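Local coordinates for erythrocyte membrane protein 1 (PDB 2XU0) that probably binds receptors on host cells, this piece being the N-terminal segment and first Duffy-binding-like domain of a Plasmodium falciparum adhesin linked to rosetting, at residues N42-G50 / L252-Q263. The protein carries 10 engineered substitutions. Numbering follows the deposited sequence. Where two conformers were deposited one is given.
With GOL (glycerol), chain G.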
# COMPACT_ATOMS: atom_id res chain seq x y z
N ASN A 42 18.46 25.71 -3.09
CA ASN A 42 17.31 26.58 -2.98
C ASN A 42 17.69 27.63 -1.93
O ASN A 42 17.83 27.31 -0.74
CB ASN A 42 16.03 25.80 -2.61
CG ASN A 42 14.83 26.69 -2.34
OD1 ASN A 42 14.81 27.89 -2.66
ND2 ASN A 42 13.82 26.13 -1.71
N PRO A 43 17.91 28.89 -2.36
CA PRO A 43 18.32 29.94 -1.40
C PRO A 43 17.22 30.32 -0.42
O PRO A 43 17.52 30.91 0.62
CB PRO A 43 18.66 31.13 -2.30
CG PRO A 43 18.75 30.60 -3.69
CD PRO A 43 17.82 29.44 -3.73
N TYR A 44 15.98 29.95 -0.72
CA TYR A 44 14.79 30.34 0.04
C TYR A 44 14.20 29.30 0.98
O TYR A 44 13.16 29.56 1.60
CB TYR A 44 13.75 30.93 -0.94
CG TYR A 44 14.41 31.84 -1.97
CD1 TYR A 44 14.83 33.12 -1.62
CD2 TYR A 44 14.71 31.38 -3.24
CE1 TYR A 44 15.47 33.95 -2.54
CE2 TYR A 44 15.37 32.19 -4.17
CZ TYR A 44 15.74 33.48 -3.82
OH TYR A 44 16.37 34.29 -4.72
N GLU A 45 14.90 28.15 1.15
CA GLU A 45 14.54 27.00 1.98
C GLU A 45 14.00 27.32 3.35
O GLU A 45 12.95 26.81 3.74
CB GLU A 45 15.75 26.06 2.11
CG GLU A 45 15.89 25.11 0.93
CD GLU A 45 16.72 23.86 1.16
OE1 GLU A 45 17.02 23.53 2.33
OE2 GLU A 45 17.04 23.18 0.16
N GLN A 46 14.69 28.20 4.08
CA GLN A 46 14.36 28.60 5.45
C GLN A 46 13.00 29.29 5.60
O GLN A 46 12.44 29.24 6.70
CB GLN A 46 15.50 29.41 6.11
CG GLN A 46 16.94 29.03 5.68
CD GLN A 46 17.33 29.43 4.26
OE1 GLN A 46 16.69 30.26 3.60
NE2 GLN A 46 18.38 28.80 3.74
N GLN A 47 12.46 29.87 4.52
CA GLN A 47 11.15 30.54 4.52
C GLN A 47 10.00 29.52 4.50
O GLN A 47 8.85 29.86 4.82
CB GLN A 47 11.01 31.51 3.32
CG GLN A 47 11.54 32.91 3.57
CD GLN A 47 13.02 32.99 3.37
OE1 GLN A 47 13.81 32.74 4.28
NE2 GLN A 47 13.44 33.34 2.16
N LEU A 48 10.31 28.28 4.08
CA LEU A 48 9.37 27.15 3.97
C LEU A 48 9.60 26.18 5.11
O LEU A 48 8.74 25.33 5.38
CB LEU A 48 9.55 26.43 2.63
CG LEU A 48 9.20 27.19 1.34
CD1 LEU A 48 9.27 26.27 0.17
CD2 LEU A 48 7.81 27.81 1.41
N LYS A 49 10.74 26.31 5.81
CA LYS A 49 11.09 25.48 6.95
C LYS A 49 10.16 25.78 8.11
O LYS A 49 9.98 26.94 8.49
CB LYS A 49 12.57 25.68 7.33
CG LYS A 49 13.06 24.73 8.42
CD LYS A 49 13.82 23.53 7.86
CE LYS A 49 14.55 22.76 8.93
NZ LYS A 49 13.62 22.11 9.90
N GLY A 50 9.54 24.73 8.63
CA GLY A 50 8.61 24.82 9.74
C GLY A 50 9.27 24.60 11.08
O GLY A 50 10.00 23.62 11.27
N LEU A 252 5.98 25.16 -5.06
CA LEU A 252 5.97 25.62 -3.68
C LEU A 252 5.58 24.50 -2.70
O LEU A 252 6.20 24.38 -1.64
CB LEU A 252 5.02 26.83 -3.55
CG LEU A 252 4.96 27.52 -2.19
CD1 LEU A 252 6.22 28.32 -1.93
CD2 LEU A 252 3.75 28.43 -2.12
N ARG A 253 4.55 23.71 -3.04
CA ARG A 253 4.10 22.61 -2.18
C ARG A 253 5.10 21.44 -2.17
O ARG A 253 5.29 20.83 -1.12
CB ARG A 253 2.72 22.11 -2.60
CG ARG A 253 1.61 23.11 -2.42
CD ARG A 253 0.40 22.30 -2.04
NE ARG A 253 -0.70 22.49 -2.94
CZ ARG A 253 -1.84 21.82 -2.90
NH1 ARG A 253 -2.02 20.87 -1.99
NH2 ARG A 253 -2.80 22.09 -3.76
N GLU A 254 5.74 21.15 -3.33
CA GLU A 254 6.78 20.13 -3.51
C GLU A 254 7.96 20.40 -2.60
O GLU A 254 8.50 19.46 -2.01
CB GLU A 254 7.34 20.20 -4.95
CG GLU A 254 6.55 19.43 -5.97
CD GLU A 254 6.96 19.67 -7.41
OE1 GLU A 254 6.21 19.21 -8.31
OE2 GLU A 254 8.02 20.30 -7.65
N ASP A 255 8.44 21.67 -2.60
CA ASP A 255 9.60 22.10 -1.81
C ASP A 255 9.23 22.15 -0.36
O ASP A 255 10.01 21.72 0.47
CB ASP A 255 10.12 23.46 -2.30
CG ASP A 255 10.81 23.34 -3.64
OD1 ASP A 255 10.88 22.21 -4.18
OD2 ASP A 255 11.35 24.36 -4.12
N TRP A 256 8.01 22.60 -0.04
CA TRP A 256 7.58 22.57 1.34
C TRP A 256 7.67 21.14 1.86
O TRP A 256 8.21 20.93 2.94
CB TRP A 256 6.15 23.12 1.50
CG TRP A 256 5.80 23.36 2.94
CD1 TRP A 256 6.04 24.49 3.67
CD2 TRP A 256 5.25 22.40 3.86
NE1 TRP A 256 5.63 24.32 4.97
CE2 TRP A 256 5.14 23.04 5.12
CE3 TRP A 256 4.83 21.06 3.75
CZ2 TRP A 256 4.63 22.39 6.25
CZ3 TRP A 256 4.30 20.43 4.86
CH2 TRP A 256 4.23 21.08 6.11
N TRP A 257 7.16 20.14 1.08
CA TRP A 257 7.21 18.75 1.51
C TRP A 257 8.64 18.30 1.74
O TRP A 257 8.98 17.81 2.81
CB TRP A 257 6.50 17.81 0.50
CG TRP A 257 6.61 16.37 0.92
CD1 TRP A 257 7.51 15.45 0.46
CD2 TRP A 257 5.98 15.78 2.07
NE1 TRP A 257 7.38 14.27 1.16
CE2 TRP A 257 6.50 14.46 2.20
CE3 TRP A 257 5.01 16.22 2.99
CZ2 TRP A 257 6.02 13.56 3.15
CZ3 TRP A 257 4.53 15.33 3.94
CH2 TRP A 257 5.05 14.02 4.03
N THR A 258 9.47 18.47 0.72
CA THR A 258 10.88 18.11 0.73
C THR A 258 11.61 18.69 1.93
O THR A 258 12.39 17.97 2.56
CB THR A 258 11.51 18.49 -0.60
OG1 THR A 258 10.81 17.77 -1.62
CG2 THR A 258 13.00 18.15 -0.67
N ILE A 259 11.32 19.96 2.26
CA ILE A 259 11.96 20.67 3.36
C ILE A 259 11.52 20.15 4.72
O ILE A 259 12.36 20.00 5.61
CB ILE A 259 11.82 22.21 3.18
CG1 ILE A 259 12.77 22.71 2.07
CG2 ILE A 259 12.09 22.96 4.50
CD1 ILE A 259 12.23 23.97 1.29
N ASN A 260 10.23 19.83 4.88
CA ASN A 260 9.71 19.41 6.17
C ASN A 260 9.52 17.92 6.35
O ASN A 260 9.10 17.51 7.43
CB ASN A 260 8.41 20.16 6.48
CG ASN A 260 8.62 21.65 6.61
OD1 ASN A 260 9.06 22.14 7.64
ND2 ASN A 260 8.42 22.38 5.53
N ARG A 261 9.79 17.11 5.32
CA ARG A 261 9.54 15.66 5.37
C ARG A 261 10.19 14.93 6.54
O ARG A 261 9.62 13.99 7.06
CB ARG A 261 9.85 14.97 4.02
CG ARG A 261 11.33 14.91 3.66
CD ARG A 261 11.57 14.39 2.25
NE ARG A 261 11.28 12.96 2.12
CZ ARG A 261 12.16 11.99 2.32
NH1 ARG A 261 13.40 12.28 2.71
NH2 ARG A 261 11.82 10.73 2.14
N GLU A 262 11.38 15.39 6.97
CA GLU A 262 12.12 14.79 8.06
C GLU A 262 11.37 14.86 9.39
O GLU A 262 11.25 13.84 10.04
CB GLU A 262 13.52 15.39 8.17
CG GLU A 262 14.34 14.73 9.25
CD GLU A 262 15.68 15.39 9.48
OE1 GLU A 262 15.95 15.79 10.64
OE2 GLU A 262 16.46 15.50 8.51
N GLN A 263 10.87 16.05 9.78
CA GLN A 263 10.07 16.28 11.01
C GLN A 263 8.75 15.53 10.91
O GLN A 263 8.31 14.90 11.88
CB GLN A 263 9.74 17.76 11.21
CG GLN A 263 10.88 18.73 11.09
CD GLN A 263 10.38 20.14 11.29
OE1 GLN A 263 9.97 20.51 12.40
NE2 GLN A 263 10.40 20.93 10.22
C1 GOL G . 13.95 22.91 -2.63
O1 GOL G . 14.02 23.09 -1.23
C2 GOL G . 14.57 21.56 -2.99
O2 GOL G . 13.79 20.97 -4.05
C3 GOL G . 16.05 21.81 -3.37
O3 GOL G . 16.12 22.43 -4.67
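Leu48 drops from the loop 42-50 onto helix 249-268, and it is worth following outward. Its CB touches both Ile259 CD1, 3.9 Å away, and CD1 of the Trp256 ring. The first torsion swings CG to the side of the backbone N, and chi2 (-173°) then sends Leu48 CD1 toward Asp255 CB, 3.8 Å away, and Leu48 CD2 toward Leu252 CD1 at 3.7 Å, the two leucines crossing at an angle. Asp255 OD2 is hydrogen-bonded to Tyr240, which with Ile228 of helix 216-231 also touches the Leu48 side chain. Next along, Ile259 puts CG2 against CA and CD of Lys49 and CD1 near the backbone O of Glu45. In this way the N-terminal segment of PfEMP1 is strapped across a helix of the Duffy-binding-like domain. From the carbonyl of Leu48 to Gly50 the backbone is held by polar bonds. The Asn260 side chain both donates and accepts: ND2 gives Leu48 O a nearly straight bond (3.0 Å, 170°), and OD1 takes Gly50 N on a lone pair in its carbonyl plane at 2.8 Å. The same ND2 also donates to Trp256 O, one turn back, which helps fix the amide's rotation; ND2 itself sits over one face of the Trp256 ring, toward its rim. A turn further, Gln263 NE2 reaches Gly50 O at 2.9 Å. At the other end, a glycerol, probably from the crystallisation liquor, accepts through O1 from Asn42 ND2.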